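Local coordinates for protein isoflavone reductase (Medicago sativa, PDB 2GAS) that reduces 2'-hydroxyisoflavones to chiral isoflavanones with NADPH, a step in making the alfalfa phytoalexin medicarpin, at residues K72-V77 against I96-E101; L87-Q92 against F109-G114; D118-V123 against V129-A134; R138-E141 against P146-Y149. All blocks are in the same frame, centred on the assembly; numbering follows the deposited sequence.

How the contacts relate
Contacts 1 and 2 are buried, whereas contacts 3 and 4 lie partly at the surface. Contact 1 is purely apolar and joins two helices beside the Rossmann sheet; contact 2, which reaches the first residue of helix 92-102 used by contact 1, is held by a side-chain-to-backbone bond and waters. Contacts 3 and 4 share helix 126-143 and rely on aromatic rings and charged groups, linked by the salt bridge Asp118 OD1 to Arg138 NH2. Packing ties contact 1 to contact 4 through Ile96 and Ile140, and contact 2 to contact 4 through Pro110. Contact 2 meets contact 3 at Lys133, the inferred proton acceptor, whose NZ bonds to Glu112 O.

Contact 1 of 4, residues K72-V77 against I96-E101; sequences KAIKQV and IKAIKE
Ile74 and Ile99 meet where two neighbouring crossover helices of the Rossmann fold, 67-74 and 92-102, lie together against the parallel sheet. The apolar part is small and sharply defined. Ile99 CD1 touches both branches of Ile74, lying 3.3 Å from Ile74 CD1 and 3.4 Å from Ile74 CG2. Both separations are shorter than a usual carbon contact, so the fit is tight, and the two side chains cross at about a right angle. Ile99 sets out away from helix 67-74, but the bend at chi2 (-64°) brings its CD1 back into the contact. Ile74 instead points toward its partner and carries CD1 onward along an extended branch, where it also lies 3.9 Å from Ala98 CB. Val80 of strand 79-82 and Val105 touch both isoleucines, which places the pair in the hydrophobic layer between helices and sheet.

No hydrogen bond passes between 72-77 and 96-101. Of the charged groups, Lys75 NZ stays 7.0 Å from Glu101 OE2, too far for a salt bridge. A type I turn runs from Ile74 to Val77, and the polar bonds here run within 72-77 or to its surroundings: Asn104 ND2 bonds to Ile74 O, and Gln76 folds back over the turn with its NE2 3.0 Å from Lys72 O, nearly straight at 171° but above the carbonyl plane.

Contact 2 of 4, residues L87-Q92 against F109-G114; sequences LLIEDQ and FPSEFG
Gln92 OE1 accepts the backbone N-H of Ser111 at 2.7 Å from Ser111 N, joining the start of helix 92-102 to the loop after strand 107-109; the two segments follow neighbouring parallel strands of the Rossmann fold, 79-82 and 107-109. The bond is nearly straight at the hydrogen (169°), while the donor is tilted 31° from the carbonyl plane of the amide. The same oxygen lies 3.3 Å from Pro110 CB, and Ile89 CD1 approaches Ser111 OG to 3.7 Å. With CG of Gln92 anti to its carbonyl carbon and the chain extended beyond, the amide reaches the backbone of Ser111.

Waters form the next shell. One takes the N-H of Gln92 NE2, an atom whose place is less sure, and donates to Ser111 O. A second lies 3.0 Å from Leu87 O, to which it donates, and 2.9 Å from Ser111 OG. A leucine in place of Gln92 would probably leave Ser111 N without its acceptor and the first water without its link to Gln92.

Farther out, Ser111 is the centre of an inverse gamma turn. Lys133, the inferred proton acceptor, bonds weakly to Ser111 O, so this loop probably helps to position that amine, whose NZ also bonds to Glu112 O.

Contact 3 of 4, residues D118-V123 against V129-A134; sequences DRHDAV and VFEEKA
His120 and Phe130 form a T-shaped (edge-to-face) pair that closes the loop ahead of helix 126-143 back onto that helix, within the Rossmann domain. The ring planes stand at 72° with centroids 5.2 Å apart, and the edge of Phe130 is directed at the imidazole face: Phe130 CD1 sits 3.8 Å above the plane of His120, over its centre. Phe130 CB joins it as a CH-pi contact, 4.0 Å from the ring centroid of His120. Chi1 of 81° sets the imidazole between the backbone N and the carbonyl carbon, and a bond from His120 ND1 to Val117 O helps fix its rotation. At the edge of the same ring comes the carboxylate of Glu131, turned 45° from the imidazole plane. Its OE2 comes up to His120 CE1, near the ring plane, and no hydrogen bond is assigned there.

With alanine in place of His120 the imidazole face is gone, which is likely to open a gap beside Phe130 and leave Val117 O without this donor.

Ala122 continues the apolar seam, its CB 3.8 Å from Phe130 CE1, and Leu265 of helix 259-271 also touches Phe130. Lys133, the inferred proton acceptor, lies on the same helical segment. At the other end of the loop Asp118 forms salt bridges to Arg137 and Arg138 through OD1, while its OD2 rests 3.8 Å from Ala134 CB.

Contact 4 of 4, residues R138-E141 against P146-Y149; sequences RVIE and PYTY
Glu141 OE1 is gripped by two donors, Tyr149 OH at 2.8 Å and Arg138 NH2 at 3.0 Å, and so ties helix 126-143 to strand 148-151, the two later elements of a beta-alpha-beta crossover that begins at strand 107-109. The hydroxyl arrives on the anti side of the carboxylate and the arginine on the syn side, yet both come from the same face of its plane. Arg138 holds Glu141 side-on, its NE also reaching Glu141 OE2 at 2.9 Å. This second bond comes from above the carboxylate plane, 43° out of it, so the two flat groups are not coplanar. Two donors on OE1 and a third on OE2 would probably stabilise the carboxylate in its charged form. Tyr149 also lies about 3 Å, side chain to side chain, from Arg137, which by similarity probably binds NADP(+).

Beside this polar cluster the helix packs on the tyrosines by apolar contact. Ile140 CG2 lies 3.7 Å from Tyr147 CB, and Glu141 lays its CG 3.7 Å from Tyr147 CE1. Chi1 of Tyr147, 62°, turns its ring toward the helix. Pro110 touches both Ile140 and Tyr149 from the neighbouring loop. The two tyrosines meet as well: Tyr149 OH stands 3.5 Å above the plane of the Tyr147 ring, over its centre.

Contact 1 of 4, residues K72-V77 against I96-E101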
loop_
_atom_site.group_PDB
_atom_site.type_symbol
_atom_site.label_atom_id
_atom_site.label_comp_id
_atom_site.label_asym_id
_atom_site.label_seq_id
_atom_site.Cartn_x
_atom_site.Cartn_y
_atom_site.Cartn_z
ATOM N N LYS A 72 6.013 24.287 -7.658
ATOM C CA LYS A 72 7.273 24.762 -7.091
ATOM C C LYS A 72 8.039 23.664 -6.363
ATOM O O LYS A 72 9.264 23.589 -6.450
ATOM C CB LYS A 72 7.017 25.926 -6.127
ATOM C CG LYS A 72 8.284 26.483 -5.488
ATOM C CD LYS A 72 7.974 27.608 -4.512
ATOM C CE LYS A 72 9.248 28.149 -3.871
ATOM N NZ LYS A 72 9.983 27.111 -3.087
ATOM N N ALA A 73 7.311 22.813 -5.647
ATOM C CA ALA A 73 7.927 21.722 -4.904
ATOM C C ALA A 73 8.442 20.649 -5.855
ATOM O O ALA A 73 9.577 20.191 -5.736
ATOM C CB ALA A 73 6.916 21.115 -3.935
ATOM N N ILE A 74 7.597 20.260 -6.803
ATOM C CA ILE A 74 7.946 19.224 -7.767
ATOM C C ILE A 74 9.153 19.583 -8.635
ATOM O O ILE A 74 9.935 18.708 -9.010
ATOM C CB ILE A 74 6.726 18.890 -8.657
ATOM C CG1 ILE A 74 5.624 18.265 -7.794
ATOM C CG2 ILE A 74 7.128 17.945 -9.775
ATOM C CD1 ILE A 74 4.325 17.997 -8.532
ATOM N N LYS A 75 9.315 20.864 -8.948
ATOM C CA LYS A 75 10.449 21.296 -9.760
ATOM C C LYS A 75 11.785 21.061 -9.062
ATOM O O LYS A 75 12.841 21.052 -9.701
ATOM C CB LYS A 75 10.323 22.782 -10.105
ATOM C CG LYS A 75 9.387 23.086 -11.252
ATOM C CD LYS A 75 9.302 24.585 -11.482
ATOM C CE LYS A 75 8.844 24.899 -12.888
ATOM N NZ LYS A 75 9.862 24.452 -13.886
ATOM N N GLN A 76 11.743 20.859 -7.750
ATOM C CA GLN A 76 12.963 20.653 -6.979
ATOM C C GLN A 76 13.393 19.195 -6.835
ATOM O O GLN A 76 14.466 18.920 -6.307
ATOM C CB GLN A 76 12.800 21.262 -5.585
ATOM C CG GLN A 76 12.537 22.756 -5.591
ATOM C CD GLN A 76 12.225 23.292 -4.208
ATOM O OE1 GLN A 76 13.077 23.287 -3.317
ATOM N NE2 GLN A 76 10.996 23.752 -4.019
ATOM N N VAL A 77 12.570 18.267 -7.314
ATOM C CA VAL A 77 12.882 16.850 -7.184
ATOM C C VAL A 77 12.853 16.081 -8.501
ATOM O O VAL A 77 12.551 16.640 -9.556
ATOM C CB VAL A 77 11.907 16.177 -6.196
ATOM C CG1 VAL A 77 11.981 16.872 -4.843
ATOM C CG2 VAL A 77 10.484 16.242 -6.750
ATOM N N ILE A 96 -1.035 15.411 -11.167
ATOM C CA ILE A 96 -0.573 15.151 -12.525
ATOM C C ILE A 96 -0.468 16.462 -13.307
ATOM O O ILE A 96 0.466 16.656 -14.086
ATOM C CB ILE A 96 -1.525 14.166 -13.254
ATOM C CG1 ILE A 96 -1.436 12.785 -12.600
ATOM C CG2 ILE A 96 -1.155 14.059 -14.729
ATOM C CD1 ILE A 96 -0.053 12.180 -12.663
ATOM N N LYS A 97 -1.425 17.357 -13.091
ATOM C CA LYS A 97 -1.403 18.649 -13.771
ATOM C C LYS A 97 -0.127 19.386 -13.376
ATOM O O LYS A 97 0.561 19.953 -14.228
ATOM C CB LYS A 97 -2.626 19.486 -13.383
ATOM C CG LYS A 97 -2.687 20.847 -14.068
ATOM C CD LYS A 97 -3.916 21.629 -13.625
ATOM C CE LYS A 97 -4.012 22.972 -14.341
ATOM N NZ LYS A 97 -2.825 23.838 -14.103
ATOM N N ALA A 98 0.197 19.365 -12.085
ATOM C CA ALA A 98 1.397 20.034 -11.599
ATOM C C ALA A 98 2.663 19.372 -12.144
ATOM O O ALA A 98 3.632 20.051 -12.473
ATOM C CB ALA A 98 1.419 20.044 -10.064
ATOM N N ILE A 99 2.655 18.043 -12.232
ATOM C CA ILE A 99 3.799 17.296 -12.757
ATOM C C ILE A 99 4.066 17.685 -14.212
ATOM O O ILE A 99 5.209 17.923 -14.610
ATOM C CB ILE A 99 3.539 15.767 -12.689
ATOM C CG1 ILE A 99 3.562 15.307 -11.235
ATOM C CG2 ILE A 99 4.570 15.011 -13.522
ATOM C CD1 ILE A 99 4.889 15.486 -10.558
ATOM N N LYS A 100 2.999 17.751 -15.002
ATOM C CA LYS A 100 3.114 18.112 -16.411
ATOM C C LYS A 100 3.702 19.508 -16.585
ATOM O O LYS A 100 4.530 19.734 -17.466
ATOM C CB LYS A 100 1.740 18.046 -17.085
ATOM C CG LYS A 100 1.128 16.650 -17.130
ATOM C CD LYS A 100 1.915 15.712 -18.040
ATOM C CE LYS A 100 1.840 16.162 -19.493
ATOM N NZ LYS A 100 2.612 15.269 -20.398
ATOM N N GLU A 101 3.273 20.445 -15.745
ATOM C CA GLU A 101 3.783 21.807 -15.834
ATOM C C GLU A 101 5.254 21.868 -15.433
ATOM O O GLU A 101 6.041 22.565 -16.063
ATOM C CB GLU A 101 2.971 22.752 -14.946
ATOM C CG GLU A 101 3.347 24.214 -15.145
ATOM C CD GLU A 101 2.503 25.160 -14.317
ATOM O OE1 GLU A 101 1.264 25.015 -14.335
ATOM O OE2 GLU A 101 3.076 26.053 -13.659
#

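Contact 2 of 4, residues L87-Q92 against F109-G114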
loop_
_atom_site.group_PDB
_atom_site.type_symbol
_atom_site.label_atom_id
_atom_site.label_comp_id
_atom_site.label_asym_id
_atom_site.label_seq_id
_atom_site.Cartn_x
_atom_site.Cartn_y
_atom_site.Cartn_z
ATOM N N LEU A 87 -5.012 11.652 1.545
ATOM C CA LEU A 87 -5.224 12.243 0.230
ATOM C C LEU A 87 -6.277 11.483 -0.575
ATOM O O LEU A 87 -6.302 10.254 -0.575
ATOM C CB LEU A 87 -3.902 12.283 -0.547
ATOM C CG LEU A 87 -2.756 13.058 0.117
ATOM C CD1 LEU A 87 -1.488 12.911 -0.712
ATOM C CD2 LEU A 87 -3.141 14.528 0.267
ATOM N N LEU A 88 -7.150 12.225 -1.252
ATOM C CA LEU A 88 -8.196 11.626 -2.073
ATOM C C LEU A 88 -7.613 11.105 -3.378
ATOM O O LEU A 88 -6.780 11.759 -4.003
ATOM C CB LEU A 88 -9.275 12.655 -2.399
ATOM C CG LEU A 88 -10.084 13.190 -1.218
ATOM C CD1 LEU A 88 -11.004 14.300 -1.695
ATOM C CD2 LEU A 88 -10.874 12.057 -0.593
ATOM N N ILE A 89 -8.059 9.927 -3.796
ATOM C CA ILE A 89 -7.564 9.347 -5.034
ATOM C C ILE A 89 -7.760 10.312 -6.196
ATOM O O ILE A 89 -6.831 10.583 -6.953
ATOM C CB ILE A 89 -8.286 8.018 -5.344
ATOM C CG1 ILE A 89 -7.923 6.978 -4.283
ATOM C CG2 ILE A 89 -7.899 7.509 -6.720
ATOM C CD1 ILE A 89 -6.433 6.706 -4.164
ATOM N N GLU A 90 -8.968 10.849 -6.314
ATOM C CA GLU A 90 -9.282 11.763 -7.403
ATOM C C GLU A 90 -8.443 13.035 -7.452
ATOM O O GLU A 90 -8.331 13.657 -8.508
ATOM C CB GLU A 90 -10.771 12.127 -7.381
ATOM C CG GLU A 90 -11.260 12.791 -6.101
ATOM C CD GLU A 90 -11.669 11.804 -5.014
ATOM O OE1 GLU A 90 -12.334 12.245 -4.050
ATOM O OE2 GLU A 90 -11.335 10.599 -5.110
ATOM N N ASP A 91 -7.852 13.431 -6.327
ATOM C CA ASP A 91 -7.030 14.635 -6.313
ATOM C C ASP A 91 -5.696 14.455 -7.039
ATOM O O ASP A 91 -4.960 15.419 -7.257
ATOM C CB ASP A 91 -6.788 15.119 -4.880
ATOM C CG ASP A 91 -7.946 15.946 -4.340
ATOM O OD1 ASP A 91 -8.744 16.460 -5.156
ATOM O OD2 ASP A 91 -8.055 16.096 -3.107
ATOM N N GLN A 92 -5.379 13.227 -7.430
ATOM C CA GLN A 92 -4.132 13.006 -8.147
ATOM C C GLN A 92 -4.199 13.660 -9.523
ATOM O O GLN A 92 -3.188 13.782 -10.206
ATOM C CB GLN A 92 -3.837 11.512 -8.274
ATOM C CG GLN A 92 -3.497 10.883 -6.934
ATOM C CD GLN A 92 -3.273 9.395 -7.024
ATOM O OE1 GLN A 92 -2.136 8.928 -7.101
ATOM N NE2 GLN A 92 -4.361 8.636 -7.024
ATOM N N PHE A 109 4.918 7.828 -8.658
ATOM C CA PHE A 109 4.283 6.690 -8.005
ATOM C C PHE A 109 2.911 7.145 -7.536
ATOM O O PHE A 109 2.806 7.887 -6.561
ATOM C CB PHE A 109 5.043 6.237 -6.747
ATOM C CG PHE A 109 6.270 5.411 -7.015
ATOM C CD1 PHE A 109 7.431 5.994 -7.507
ATOM C CD2 PHE A 109 6.282 4.048 -6.710
ATOM C CE1 PHE A 109 8.594 5.240 -7.686
ATOM C CE2 PHE A 109 7.443 3.279 -6.886
ATOM C CZ PHE A 109 8.599 3.875 -7.373
ATOM N N PRO A 110 1.840 6.735 -8.230
ATOM C CA PRO A 110 0.528 7.176 -7.750
ATOM C C PRO A 110 0.130 6.410 -6.486
ATOM O O PRO A 110 0.826 5.482 -6.063
ATOM C CB PRO A 110 -0.392 6.888 -8.937
ATOM C CG PRO A 110 0.281 5.725 -9.610
ATOM C CD PRO A 110 1.738 6.103 -9.556
ATOM N N SER A 111 -0.996 6.801 -5.893
ATOM C CA SER A 111 -1.491 6.190 -4.665
ATOM C C SER A 111 -2.054 4.789 -4.895
ATOM O O SER A 111 -3.266 4.586 -4.956
ATOM C CB SER A 111 -2.556 7.099 -4.033
ATOM O OG SER A 111 -2.981 6.602 -2.779
ATOM N N GLU A 112 -1.149 3.826 -5.022
ATOM C CA GLU A 112 -1.512 2.436 -5.246
ATOM C C GLU A 112 -1.415 1.744 -3.895
ATOM O O GLU A 112 -2.324 1.850 -3.078
ATOM C CB GLU A 112 -0.547 1.820 -6.260
ATOM C CG GLU A 112 -0.708 2.371 -7.685
ATOM C CD GLU A 112 -1.842 1.703 -8.438
ATOM O OE1 GLU A 112 -2.175 0.550 -8.088
ATOM O OE2 GLU A 112 -2.388 2.314 -9.387
ATOM N N PHE A 113 -0.310 1.044 -3.667
ATOM C CA PHE A 113 -0.069 0.379 -2.391
ATOM C C PHE A 113 -1.153 -0.596 -1.942
ATOM O O PHE A 113 -1.529 -0.651 -0.765
ATOM C CB PHE A 113 0.189 1.444 -1.314
ATOM C CG PHE A 113 1.310 2.379 -1.665
ATOM C CD1 PHE A 113 1.048 3.634 -2.214
ATOM C CD2 PHE A 113 2.639 1.969 -1.529
ATOM C CE1 PHE A 113 2.084 4.465 -2.632
ATOM C CE2 PHE A 113 3.681 2.798 -1.946
ATOM C CZ PHE A 113 3.403 4.049 -2.500
ATOM N N GLY A 114 -1.637 -1.377 -2.899
ATOM C CA GLY A 114 -2.649 -2.377 -2.629
ATOM C C GLY A 114 -2.553 -3.439 -3.703
ATOM O O GLY A 114 -1.465 -3.751 -4.183
HETATM O O HOH W 1 -4.632 7.799 -0.771
HETATM O O HOH W 2 -4.323 5.871 -7.360
#

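Contact 3 of 4, residues D118-V123 against V129-A134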
loop_
_atom_site.group_PDB
_atom_site.type_symbol
_atom_site.label_atom_id
_atom_site.label_comp_id
_atom_site.label_asym_id
_atom_site.label_seq_id
_atom_site.Cartn_x
_atom_site.Cartn_y
_atom_site.Cartn_z
ATOM N N ASP A 118 -5.685 -3.427 -12.018
ATOM C CA ASP A 118 -6.011 -3.806 -13.392
ATOM C C ASP A 118 -6.214 -5.318 -13.431
ATOM O O ASP A 118 -6.455 -5.900 -14.489
ATOM C CB ASP A 118 -4.896 -3.388 -14.352
ATOM C CG ASP A 118 -4.990 -1.923 -14.750
ATOM O OD1 ASP A 118 -3.944 -1.325 -15.066
ATOM O OD2 ASP A 118 -6.116 -1.378 -14.756
ATOM N N ARG A 119 -6.121 -5.938 -12.257
ATOM C CA ARG A 119 -6.289 -7.382 -12.106
ATOM C C ARG A 119 -7.160 -7.748 -10.907
ATOM O O ARG A 119 -6.659 -8.248 -9.893
ATOM C CB ARG A 119 -4.934 -8.067 -11.927
ATOM C CG ARG A 119 -4.032 -8.069 -13.137
ATOM C CD ARG A 119 -2.803 -8.906 -12.816
ATOM N NE ARG A 119 -2.022 -9.247 -13.997
ATOM C CZ ARG A 119 -0.883 -8.657 -14.341
ATOM N NH1 ARG A 119 -0.382 -7.687 -13.594
ATOM N NH2 ARG A 119 -0.240 -9.050 -15.431
ATOM N N HIS A 120 -8.461 -7.511 -11.009
ATOM C CA HIS A 120 -9.348 -7.853 -9.908
ATOM C C HIS A 120 -10.726 -8.259 -10.411
ATOM O O HIS A 120 -11.085 -8.005 -11.562
ATOM C CB HIS A 120 -9.498 -6.676 -8.941
ATOM C CG HIS A 120 -10.479 -5.641 -9.400
ATOM N ND1 HIS A 120 -10.097 -4.491 -10.060
ATOM C CD2 HIS A 120 -11.829 -5.597 -9.318
ATOM C CE1 HIS A 120 -11.172 -3.784 -10.361
ATOM N NE2 HIS A 120 -12.235 -4.433 -9.923
ATOM N N ASP A 121 -11.493 -8.888 -9.531
ATOM C CA ASP A 121 -12.848 -9.332 -9.848
ATOM C C ASP A 121 -13.708 -8.998 -8.634
ATOM O O ASP A 121 -14.599 -9.765 -8.262
ATOM C CB ASP A 121 -12.868 -10.845 -10.087
ATOM C CG ASP A 121 -12.016 -11.267 -11.269
ATOM O OD1 ASP A 121 -12.433 -11.018 -12.418
ATOM O OD2 ASP A 121 -10.928 -11.845 -11.051
ATOM N N ALA A 122 -13.434 -7.848 -8.024
ATOM C CA ALA A 122 -14.139 -7.417 -6.823
ATOM C C ALA A 122 -15.577 -6.973 -7.048
ATOM O O ALA A 122 -15.985 -6.676 -8.170
ATOM C CB ALA A 122 -13.358 -6.297 -6.136
ATOM N N VAL A 123 -16.333 -6.931 -5.957
ATOM C CA VAL A 123 -17.731 -6.511 -5.994
ATOM C C VAL A 123 -17.864 -5.177 -5.263
ATOM O O VAL A 123 -16.961 -4.767 -4.532
ATOM C CB VAL A 123 -18.645 -7.555 -5.308
ATOM C CG1 VAL A 123 -18.475 -8.907 -5.974
ATOM C CG2 VAL A 123 -18.317 -7.649 -3.827
ATOM N N VAL A 129 -13.798 1.751 -5.899
ATOM C CA VAL A 129 -12.554 2.371 -5.448
ATOM C C VAL A 129 -11.387 1.879 -6.297
ATOM O O VAL A 129 -10.505 2.656 -6.669
ATOM C CB VAL A 129 -12.256 2.050 -3.972
ATOM C CG1 VAL A 129 -10.931 2.687 -3.560
ATOM C CG2 VAL A 129 -13.381 2.566 -3.095
ATOM N N PHE A 130 -11.381 0.585 -6.599
ATOM C CA PHE A 130 -10.326 0.005 -7.420
ATOM C C PHE A 130 -10.390 0.630 -8.810
ATOM O O PHE A 130 -9.362 0.967 -9.396
ATOM C CB PHE A 130 -10.500 -1.514 -7.534
ATOM C CG PHE A 130 -10.286 -2.259 -6.240
ATOM C CD1 PHE A 130 -10.601 -3.611 -6.153
ATOM C CD2 PHE A 130 -9.759 -1.623 -5.122
ATOM C CE1 PHE A 130 -10.391 -4.321 -4.967
ATOM C CE2 PHE A 130 -9.547 -2.324 -3.931
ATOM C CZ PHE A 130 -9.864 -3.673 -3.858
ATOM N N GLU A 131 -11.602 0.783 -9.340
ATOM C CA GLU A 131 -11.766 1.375 -10.662
ATOM C C GLU A 131 -11.333 2.834 -10.694
ATOM O O GLU A 131 -10.854 3.316 -11.724
ATOM C CB GLU A 131 -13.215 1.245 -11.136
ATOM C CG GLU A 131 -13.574 -0.163 -11.601
ATOM C CD GLU A 131 -12.560 -0.735 -12.591
ATOM O OE1 GLU A 131 -12.221 -0.048 -13.578
ATOM O OE2 GLU A 131 -12.100 -1.878 -12.388
ATOM N N GLU A 132 -11.504 3.534 -9.578
ATOM C CA GLU A 132 -11.094 4.930 -9.508
ATOM C C GLU A 132 -9.571 4.999 -9.631
ATOM O O GLU A 132 -9.030 5.891 -10.285
ATOM C CB GLU A 132 -11.557 5.558 -8.190
ATOM C CG GLU A 132 -11.022 6.958 -7.945
ATOM C CD GLU A 132 -11.738 7.665 -6.808
ATOM O OE1 GLU A 132 -12.024 7.011 -5.781
ATOM O OE2 GLU A 132 -12.003 8.877 -6.938
ATOM N N LYS A 133 -8.880 4.050 -9.007
ATOM C CA LYS A 133 -7.424 4.025 -9.095
ATOM C C LYS A 133 -7.002 3.641 -10.514
ATOM O O LYS A 133 -6.027 4.173 -11.043
ATOM C CB LYS A 133 -6.838 3.033 -8.081
ATOM C CG LYS A 133 -7.009 3.467 -6.633
ATOM C CD LYS A 133 -6.165 2.607 -5.705
ATOM C CE LYS A 133 -6.207 3.142 -4.286
ATOM N NZ LYS A 133 -5.197 2.480 -3.412
ATOM N N ALA A 134 -7.737 2.720 -11.134
ATOM C CA ALA A 134 -7.420 2.313 -12.495
ATOM C C ALA A 134 -7.585 3.506 -13.434
ATOM O O ALA A 134 -6.815 3.672 -14.376
ATOM C CB ALA A 134 -8.322 1.168 -12.936
#

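Contact 4 of 4, residues R138-E141 against P146-Y149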
loop_
_atom_site.group_PDB
_atom_site.type_symbol
_atom_site.label_atom_id
_atom_site.label_comp_id
_atom_site.label_asym_id
_atom_site.label_seq_id
_atom_site.Cartn_x
_atom_site.Cartn_y
_atom_site.Cartn_z
ATOM N N ARG A 138 -4.909 5.312 -16.147
ATOM C CA ARG A 138 -5.171 5.681 -17.532
ATOM C C ARG A 138 -4.778 7.127 -17.816
ATOM O O ARG A 138 -4.259 7.429 -18.894
ATOM C CB ARG A 138 -6.648 5.449 -17.878
ATOM C CG ARG A 138 -7.119 3.990 -17.723
ATOM C CD ARG A 138 -6.365 3.020 -18.629
ATOM N NE ARG A 138 -5.148 2.467 -18.030
ATOM C CZ ARG A 138 -5.134 1.499 -17.115
ATOM N NH1 ARG A 138 -6.272 0.972 -16.676
ATOM N NH2 ARG A 138 -3.976 1.037 -16.658
ATOM N N VAL A 139 -5.015 8.021 -16.856
ATOM C CA VAL A 139 -4.652 9.426 -17.034
ATOM C C VAL A 139 -3.134 9.543 -17.124
ATOM O O VAL A 139 -2.600 10.212 -18.006
ATOM C CB VAL A 139 -5.141 10.296 -15.860
ATOM C CG1 VAL A 139 -4.644 11.727 -16.035
ATOM C CG2 VAL A 139 -6.661 10.272 -15.791
ATOM N N ILE A 140 -2.447 8.888 -16.192
ATOM C CA ILE A 140 -0.989 8.891 -16.152
ATOM C C ILE A 140 -0.400 8.379 -17.468
ATOM O O ILE A 140 0.518 8.981 -18.029
ATOM C CB ILE A 140 -0.490 7.997 -14.992
ATOM C CG1 ILE A 140 -0.864 8.637 -13.655
ATOM C CG2 ILE A 140 1.012 7.765 -15.113
ATOM C CD1 ILE A 140 -0.615 7.731 -12.462
ATOM N N GLU A 141 -0.932 7.268 -17.960
ATOM C CA GLU A 141 -0.449 6.688 -19.203
ATOM C C GLU A 141 -0.743 7.584 -20.401
ATOM O O GLU A 141 0.108 7.765 -21.271
ATOM C CB GLU A 141 -1.067 5.305 -19.385
ATOM C CG GLU A 141 -0.625 4.347 -18.283
ATOM C CD GLU A 141 -1.538 3.150 -18.123
ATOM O OE1 GLU A 141 -1.380 2.414 -17.125
ATOM O OE2 GLU A 141 -2.413 2.941 -18.986
ATOM N N PRO A 146 6.131 9.295 -16.708
ATOM C CA PRO A 146 6.840 8.044 -16.404
ATOM C C PRO A 146 6.310 7.563 -15.057
ATOM O O PRO A 146 6.261 8.335 -14.096
ATOM C CB PRO A 146 8.304 8.476 -16.355
ATOM C CG PRO A 146 8.214 9.894 -15.868
ATOM C CD PRO A 146 7.045 10.449 -16.652
ATOM N N TYR A 147 5.927 6.294 -14.983
ATOM C CA TYR A 147 5.322 5.774 -13.763
ATOM C C TYR A 147 5.794 4.425 -13.239
ATOM O O TYR A 147 6.517 3.687 -13.900
ATOM C CB TYR A 147 3.810 5.654 -13.982
ATOM C CG TYR A 147 3.448 4.678 -15.092
ATOM C CD1 TYR A 147 3.332 5.104 -16.414
ATOM C CD2 TYR A 147 3.251 3.317 -14.821
ATOM C CE1 TYR A 147 3.023 4.209 -17.441
ATOM C CE2 TYR A 147 2.947 2.410 -15.848
ATOM C CZ TYR A 147 2.833 2.870 -17.152
ATOM O OH TYR A 147 2.525 1.999 -18.174
ATOM N N THR A 148 5.366 4.135 -12.015
ATOM C CA THR A 148 5.592 2.843 -11.373
ATOM C C THR A 148 4.397 2.652 -10.446
ATOM O O THR A 148 4.082 3.529 -9.637
ATOM C CB THR A 148 6.886 2.772 -10.544
ATOM O OG1 THR A 148 8.019 2.921 -11.408
ATOM C CG2 THR A 148 6.981 1.404 -9.842
ATOM N N TYR A 149 3.709 1.526 -10.599
ATOM C CA TYR A 149 2.548 1.209 -9.769
ATOM C C TYR A 149 3.031 0.203 -8.739
ATOM O O TYR A 149 3.380 -0.922 -9.086
ATOM C CB TYR A 149 1.440 0.585 -10.620
ATOM C CG TYR A 149 0.998 1.438 -11.788
ATOM C CD1 TYR A 149 0.602 0.849 -12.984
ATOM C CD2 TYR A 149 0.953 2.832 -11.688
ATOM C CE1 TYR A 149 0.170 1.626 -14.062
ATOM C CE2 TYR A 149 0.522 3.614 -12.757
ATOM C CZ TYR A 149 0.133 3.004 -13.934
ATOM O OH TYR A 149 -0.297 3.780 -14.989
#